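Side-chain contacts in importin-95 (Chaetomium thermophilum, PDB 4XRI), which serves as a flexible HEAT-repeat receptor that carries various protein cargoes into the nucleus and probably binds a small GTPase: residues Pro375-Phe380 with Val397-Ala402; Pro414-Gly419 with Glu447-Ala452. The protein carries 2 engineered substitutions. One frame throughout, in Å; residues are numbered along the deposited sequence.

Interaction 1: Pro375-Phe380 with Val397-Ala402; sequences PPVIQF and VSAFGA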
ATOM      1  N   PRO A 375      30.208  -1.874  12.211  1.00 51.66           N
ATOM      2  CA  PRO A 375      31.305  -2.760  12.633  1.00 54.29           C
ATOM      3  C   PRO A 375      30.940  -4.251  12.799  1.00 46.52           C
ATOM      4  O   PRO A 375      31.735  -5.089  12.375  1.00 43.46           O
ATOM      5  CB  PRO A 375      31.738  -2.161  13.978  1.00 52.62           C
ATOM      6  CG  PRO A 375      31.354  -0.734  13.894  1.00 44.95           C
ATOM      7  CD  PRO A 375      30.071  -0.717  13.118  1.00 51.84           C
ATOM      8  N   PRO A 376      29.778  -4.586  13.399  1.00 46.24           N
ATOM      9  CA  PRO A 376      29.516  -6.030  13.486  1.00 44.61           C
ATOM     10  C   PRO A 376      29.210  -6.680  12.136  1.00 48.74           C
ATOM     11  O   PRO A 376      29.510  -7.859  11.949  1.00 40.80           O
ATOM     12  CB  PRO A 376      28.295  -6.111  14.414  1.00 40.11           C
ATOM     13  CG  PRO A 376      27.641  -4.787  14.302  1.00 47.63           C
ATOM     14  CD  PRO A 376      28.761  -3.810  14.134  1.00 49.61           C
ATOM     15  N   VAL A 377      28.623  -5.926  11.212  1.00 49.17           N
ATOM     16  CA  VAL A 377      28.304  -6.462   9.894  1.00 43.37           C
ATOM     17  C   VAL A 377      29.569  -6.636   9.058  1.00 41.49           C
ATOM     18  O   VAL A 377      29.763  -7.671   8.420  1.00 40.76           O
ATOM     19  CB  VAL A 377      27.307  -5.557   9.143  1.00 40.64           C
ATOM     20  CG1 VAL A 377      27.124  -6.036   7.713  1.00 38.95           C
ATOM     21  CG2 VAL A 377      25.971  -5.528   9.870  1.00 37.69           C
ATOM     22  N   ILE A 378      30.430  -5.624   9.073  1.00 44.45           N
ATOM     23  CA  ILE A 378      31.681  -5.675   8.322  1.00 48.99           C
ATOM     24  C   ILE A 378      32.581  -6.800   8.832  1.00 50.20           C
ATOM     25  O   ILE A 378      33.241  -7.484   8.047  1.00 48.30           O
ATOM     26  CB  ILE A 378      32.426  -4.325   8.387  1.00 53.97           C
ATOM     27  CG1 ILE A 378      31.668  -3.276   7.572  1.00 55.59           C
ATOM     28  CG2 ILE A 378      33.842  -4.455   7.855  1.00 61.52           C
ATOM     29  CD1 ILE A 378      31.343  -3.725   6.163  1.00 56.79           C
ATOM     30  N   GLN A 379      32.589  -7.005  10.146  1.00 41.15           N
ATOM     31  CA  GLN A 379      33.333  -8.114  10.731  1.00 47.79           C
ATOM     32  C   GLN A 379      32.827  -9.438  10.172  1.00 50.60           C
ATOM     33  O   GLN A 379      33.608 -10.327   9.841  1.00 50.01           O
ATOM     34  CB  GLN A 379      33.219  -8.114  12.257  1.00 50.61           C
ATOM     35  CG  GLN A 379      33.999  -9.235  12.920  1.00 60.17           C
ATOM     36  CD  GLN A 379      33.762  -9.317  14.415  1.00 66.22           C
ATOM     37  OE1 GLN A 379      32.724  -8.885  14.917  1.00 69.28           O
ATOM     38  NE2 GLN A 379      34.728  -9.875  15.137  1.00 62.60           N
ATOM     39  N   PHE A 380      31.507  -9.550  10.065  1.00 45.58           N
ATOM     40  CA  PHE A 380      30.868 -10.759   9.559  1.00 44.62           C
ATOM     41  C   PHE A 380      31.138 -10.971   8.073  1.00 41.94           C
ATOM     42  O   PHE A 380      31.393 -12.093   7.635  1.00 51.44           O
ATOM     43  CB  PHE A 380      29.360 -10.698   9.812  1.00 38.32           C
ATOM     44  CG  PHE A 380      28.606 -11.890   9.298  1.00 45.38           C
ATOM     45  CD1 PHE A 380      28.462 -13.024  10.078  1.00 41.51           C
ATOM     46  CD2 PHE A 380      28.021 -11.869   8.042  1.00 48.83           C
ATOM     47  CE1 PHE A 380      27.762 -14.119   9.612  1.00 45.09           C
ATOM     48  CE2 PHE A 380      27.320 -12.963   7.570  1.00 44.88           C
ATOM     49  CZ  PHE A 380      27.189 -14.089   8.357  1.00 48.23           C
ATOM     50  N   VAL A 397      27.356 -11.409   1.478  1.00 43.53           N
ATOM     51  CA  VAL A 397      26.979 -10.422   0.471  1.00 48.50           C
ATOM     52  C   VAL A 397      25.601  -9.838   0.779  1.00 47.77           C
ATOM     53  O   VAL A 397      25.370  -8.646   0.579  1.00 41.40           O
ATOM     54  CB  VAL A 397      26.988 -11.018  -0.960  1.00 52.61           C
ATOM     55  CG1 VAL A 397      28.405 -11.394  -1.362  1.00 54.31           C
ATOM     56  CG2 VAL A 397      26.071 -12.221  -1.061  1.00 52.26           C
ATOM     57  N   SER A 398      24.698 -10.678   1.278  1.00 41.47           N
ATOM     58  CA  SER A 398      23.356 -10.239   1.650  1.00 45.66           C
ATOM     59  C   SER A 398      23.428  -9.170   2.727  1.00 43.63           C
ATOM     60  O   SER A 398      22.805  -8.111   2.614  1.00 41.94           O
ATOM     61  CB  SER A 398      22.510 -11.416   2.141  1.00 41.68           C
ATOM     62  OG  SER A 398      22.237 -12.326   1.091  1.00 42.06           O
ATOM     63  N   ALA A 399      24.198  -9.460   3.771  1.00 36.17           N
ATOM     64  CA  ALA A 399      24.377  -8.538   4.885  1.00 46.77           C
ATOM     65  C   ALA A 399      24.920  -7.196   4.419  1.00 48.47           C
ATOM     66  O   ALA A 399      24.453  -6.146   4.851  1.00 53.95           O
ATOM     67  CB  ALA A 399      25.307  -9.145   5.925  1.00 41.50           C
ATOM     68  N   PHE A 400      25.908  -7.249   3.531  1.00 41.05           N
ATOM     69  CA  PHE A 400      26.558  -6.055   3.004  1.00 48.08           C
ATOM     70  C   PHE A 400      25.549  -5.141   2.318  1.00 48.13           C
ATOM     71  O   PHE A 400      25.480  -3.943   2.601  1.00 54.09           O
ATOM     72  CB  PHE A 400      27.664  -6.441   2.025  1.00 45.82           C
ATOM     73  CG  PHE A 400      28.601  -5.318   1.702  1.00 51.89           C
ATOM     74  CD1 PHE A 400      28.686  -4.815   0.417  1.00 56.11           C
ATOM     75  CD2 PHE A 400      29.401  -4.768   2.687  1.00 55.10           C
ATOM     76  CE1 PHE A 400      29.560  -3.784   0.119  1.00 59.40           C
ATOM     77  CE2 PHE A 400      30.272  -3.737   2.399  1.00 59.50           C
ATOM     78  CZ  PHE A 400      30.353  -3.243   1.111  1.00 58.58           C
ATOM     79  N   GLY A 401      24.757  -5.717   1.421  1.00 43.82           N
ATOM     80  CA  GLY A 401      23.715  -4.972   0.743  1.00 49.21           C
ATOM     81  C   GLY A 401      22.639  -4.503   1.701  1.00 49.53           C
ATOM     82  O   GLY A 401      22.085  -3.418   1.533  1.00 42.34           O
ATOM     83  N   ALA A 402      22.356  -5.314   2.715  1.00 47.78           N
ATOM     84  CA  ALA A 402      21.262  -5.046   3.652  1.00 45.64           C
ATOM     85  C   ALA A 402      21.424  -3.752   4.453  1.00 45.52           C
ATOM     86  O   ALA A 402      20.431  -3.126   4.826  1.00 44.17           O
ATOM     87  CB  ALA A 402      21.101  -6.221   4.609  1.00 43.79           C
TER

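Interaction 2: Pro414-Gly419 with Glu447-Ala452; sequences PIVKTG and EACSEA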
ATOM      1  N   PRO A 414      33.741   4.940   1.930  1.00 62.48           N
ATOM      2  CA  PRO A 414      35.015   4.222   1.799  1.00 63.81           C
ATOM      3  C   PRO A 414      34.860   2.706   1.869  1.00 66.46           C
ATOM      4  O   PRO A 414      35.700   1.984   1.332  1.00 70.00           O
ATOM      5  CB  PRO A 414      35.827   4.737   2.991  1.00 65.01           C
ATOM      6  CG  PRO A 414      34.807   5.106   4.000  1.00 64.28           C
ATOM      7  CD  PRO A 414      33.665   5.670   3.210  1.00 61.15           C
ATOM      8  N   ILE A 415      33.807   2.233   2.524  1.00 65.82           N
ATOM      9  CA  ILE A 415      33.560   0.801   2.625  1.00 65.40           C
ATOM     10  C   ILE A 415      33.032   0.263   1.301  1.00 62.72           C
ATOM     11  O   ILE A 415      33.363  -0.851   0.895  1.00 64.53           O
ATOM     12  CB  ILE A 415      32.565   0.479   3.750  1.00 62.53           C
ATOM     13  CG1 ILE A 415      33.015   1.143   5.052  1.00 69.20           C
ATOM     14  CG2 ILE A 415      32.430  -1.025   3.933  1.00 49.57           C
ATOM     15  CD1 ILE A 415      32.110   0.863   6.221  1.00 70.13           C
ATOM     16  N   VAL A 416      32.212   1.064   0.630  1.00 62.46           N
ATOM     17  CA  VAL A 416      31.691   0.701  -0.682  1.00 61.98           C
ATOM     18  C   VAL A 416      32.816   0.655  -1.710  1.00 68.46           C
ATOM     19  O   VAL A 416      32.935  -0.308  -2.470  1.00 69.40           O
ATOM     20  CB  VAL A 416      30.609   1.690  -1.153  1.00 66.07           C
ATOM     21  CG1 VAL A 416      30.286   1.468  -2.624  1.00 64.19           C
ATOM     22  CG2 VAL A 416      29.359   1.554  -0.296  1.00 64.77           C
ATOM     23  N   LYS A 417      33.635   1.704  -1.726  1.00 65.24           N
ATOM     24  CA  LYS A 417      34.794   1.772  -2.612  1.00 70.74           C
ATOM     25  C   LYS A 417      35.717   0.578  -2.405  1.00 72.35           C
ATOM     26  O   LYS A 417      36.200  -0.021  -3.367  1.00 77.06           O
ATOM     27  CB  LYS A 417      35.565   3.076  -2.387  1.00 71.18           C
ATOM     28  CG  LYS A 417      35.013   4.263  -3.154  1.00 72.70           C
ATOM     29  CD  LYS A 417      35.536   5.579  -2.605  1.00 73.94           C
ATOM     30  CE  LYS A 417      34.989   6.758  -3.396  1.00 75.91           C
ATOM     31  NZ  LYS A 417      35.270   8.062  -2.732  1.00 79.48           N
ATOM     32  N   THR A 418      35.952   0.237  -1.143  1.00 69.58           N
ATOM     33  CA  THR A 418      36.805  -0.890  -0.793  1.00 64.82           C
ATOM     34  C   THR A 418      36.181  -2.213  -1.227  1.00 62.76           C
ATOM     35  O   THR A 418      36.876  -3.119  -1.691  1.00 58.02           O
ATOM     36  CB  THR A 418      37.084  -0.925   0.727  1.00 70.44           C
ATOM     37  OG1 THR A 418      37.899   0.196   1.092  1.00 76.57           O
ATOM     38  CG2 THR A 418      37.800  -2.208   1.123  1.00 76.26           C
ATOM     39  N   GLY A 419      34.863  -2.313  -1.094  1.00 64.99           N
ATOM     40  CA  GLY A 419      34.173  -3.565  -1.340  1.00 56.33           C
ATOM     41  C   GLY A 419      33.588  -3.739  -2.729  1.00 61.32           C
ATOM     42  O   GLY A 419      33.024  -4.792  -3.030  1.00 60.07           O
ATOM     43  N   GLU A 447      21.806   2.143  -5.392  1.00 56.29           N
ATOM     44  CA  GLU A 447      20.645   2.910  -4.954  1.00 56.50           C
ATOM     45  C   GLU A 447      20.979   3.858  -3.808  1.00 61.82           C
ATOM     46  O   GLU A 447      20.596   5.028  -3.823  1.00 59.68           O
ATOM     47  CB  GLU A 447      19.522   1.962  -4.531  1.00 56.40           C
ATOM     48  CG  GLU A 447      18.241   2.649  -4.099  1.00 60.84           C
ATOM     49  CD  GLU A 447      17.181   1.655  -3.665  1.00 68.08           C
ATOM     50  OE1 GLU A 447      16.030   1.765  -4.139  1.00 72.25           O
ATOM     51  OE2 GLU A 447      17.499   0.765  -2.849  1.00 74.80           O
ATOM     52  N   ALA A 448      21.702   3.344  -2.819  1.00 59.33           N
ATOM     53  CA  ALA A 448      21.982   4.105  -1.609  1.00 58.92           C
ATOM     54  C   ALA A 448      23.257   4.934  -1.717  1.00 65.01           C
ATOM     55  O   ALA A 448      23.347   6.015  -1.137  1.00 68.90           O
ATOM     56  CB  ALA A 448      22.069   3.166  -0.416  1.00 59.47           C
ATOM     57  N   CYS A 449      24.246   4.430  -2.451  1.00 61.92           N
ATOM     58  CA  CYS A 449      25.558   5.071  -2.473  1.00 67.01           C
ATOM     59  C   CYS A 449      26.205   5.107  -3.855  1.00 67.01           C
ATOM     60  O   CYS A 449      27.374   4.752  -4.001  1.00 69.86           O
ATOM     61  CB  CYS A 449      26.503   4.364  -1.498  1.00 75.14           C
ATOM     62  SG  CYS A 449      25.879   4.202   0.192  1.00 76.68           S
ATOM     63  N   SER A 450      25.454   5.544  -4.860  1.00 65.58           N
ATOM     64  CA  SER A 450      25.991   5.664  -6.215  1.00 68.06           C
ATOM     65  C   SER A 450      27.173   6.624  -6.253  1.00 73.13           C
ATOM     66  O   SER A 450      28.090   6.470  -7.062  1.00 77.98           O
ATOM     67  CB  SER A 450      24.909   6.132  -7.186  1.00 69.66           C
ATOM     68  OG  SER A 450      24.187   7.231  -6.658  1.00 67.21           O
ATOM     69  N   GLU A 451      27.142   7.606  -5.360  1.00 70.34           N
ATOM     70  CA  GLU A 451      28.195   8.607  -5.243  1.00 77.55           C
ATOM     71  C   GLU A 451      29.550   7.978  -4.932  1.00 75.88           C
ATOM     72  O   GLU A 451      30.592   8.501  -5.324  1.00 80.58           O
ATOM     73  CB  GLU A 451      27.834   9.627  -4.159  1.00 87.60           C
ATOM     74  CG  GLU A 451      26.541  10.402  -4.410  1.00 95.25           C
ATOM     75  CD  GLU A 451      25.284   9.631  -4.029  1.00101.38           C
ATOM     76  OE1 GLU A 451      25.332   8.383  -3.958  1.00 97.91           O
ATOM     77  OE2 GLU A 451      24.244  10.279  -3.794  1.00106.61           O
ATOM     78  N   ALA A 452      29.528   6.851  -4.227  1.00 72.87           N
ATOM     79  CA  ALA A 452      30.757   6.166  -3.846  1.00 78.18           C
ATOM     80  C   ALA A 452      31.322   5.350  -5.005  1.00 74.92           C
ATOM     81  O   ALA A 452      32.505   5.015  -5.019  1.00 79.06           O
ATOM     82  CB  ALA A 452      30.514   5.274  -2.643  1.00 84.23           C
TER

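Interaction 1: Pro375-Phe380 with Val397-Ala402
Val377, Ile378 and Phe380 lean across an antiparallel pair of helices onto Ala399 and Phe400. The axes approach to 9.4 Å at an angle of 152°; the side chains that meet are all apolar, and no hydrogen bond joins the two segments. Ile378 shows how its outer part makes the contact. Its CB stays back on its own helix, 6.4 Å from the ring atom Phe400 CE2. Ile378 CG1 starts beside the backbone N and is still 5.4 Å from Phe400 CE2, and the bend at chi2 (-52°) drops CD1 toward the partner helix. There Ile378 CD1 ends 3.9 Å from Phe400 CE2, meeting the ring at its edge and in its plane. Val377 points toward the partner helix: its CG1 lies 4.0 Å from Ala399 CB and also rests against the carbonyl Ala399 O. Phe380 CD2 approaches the same Ala399 CB obliquely at 4.4 Å, roughly at right angles to the approach of Val377, so the methyl is shared by two side chains. The pairing is that of successive helices in a HEAT-type solenoid. Leu337 of helix 324-340 packs on both Phe380 and Ala399, Leu362 of helix 354-369 also reaches Ala399, and Ile415 of helix 409-425 packs on Ile378 and Phe400.

Interaction 2: Pro414-Gly419 with Glu447-Ala452
In the HEAT-type solenoid, Val416 on helix 409-425 packs against Cys449 and Ala452, where the chain turns at the C-terminal part of helix 432-449. Val416 splits its two methyls between these partners. CG1, anti to the backbone N (chi1 168°), reaches Ala452 CB at 3.8 Å, and Val416 CB itself is almost as near that methyl. CG2 turns to Cys449, whose CB comes within 4.2 Å. The backbone at Cys449 (phi -140°, psi 49°) departs from helical values, and a bond from Ala452 N to Cys449 O, 3.0 Å long, closes the turn that brings the Ala452 methyl to Val416. Beside the apolar patch, the methylenes of Lys417 pass across the end of the Ala452 carbonyl. The lysine chain is extended beyond CG, so CG and CE face the same way: CG stands 3.2 Å from Ala452 O and Lys417 CE 3.4 Å from the same oxygen, while NZ runs on past it without a bond. Within its own helix, Thr418 OG1 donates to Pro414 O at 2.8 Å, and that carbonyl also receives Thr418 N, a double grip one turn back. Within the other segment, Ser450 OG donates to Glu451 OE1 from above the carboxylate plane. Glu409, Leu412 and Glu413 of helix 409-425 continue the packing on Cys449 and Ala452, and Met404, in the loop before that helix, touches both Val416 and Ala448. Beyond, Arg490 of helix 477-490 packs on Ser450, while Ile415 packs on Ile374 of helix 374-384.

Overall arrangement
Interactions 1 and 2 follow each other along the solenoid, their centres 13 Å apart, and involve four different helices. They are joined through Ile415: its CG2 lies 3.7 Å from Ile378 CD1 and 3.8 Å from Phe400 CE2, so helix 409-425 packs on interaction 1 with one side chain and supplies Val416 to interaction 2 with the next. Both contacts are mainly buried and lack hydrogen bonds between their segments. Interaction 1 joins two regular helices through a methyl, two branched side chains and two phenylalanines. Interaction 2 sets a helix against the last part of helix 432-449 and the turn after it, and reaches the surface at a lysine whose methylenes meet a backbone carbonyl.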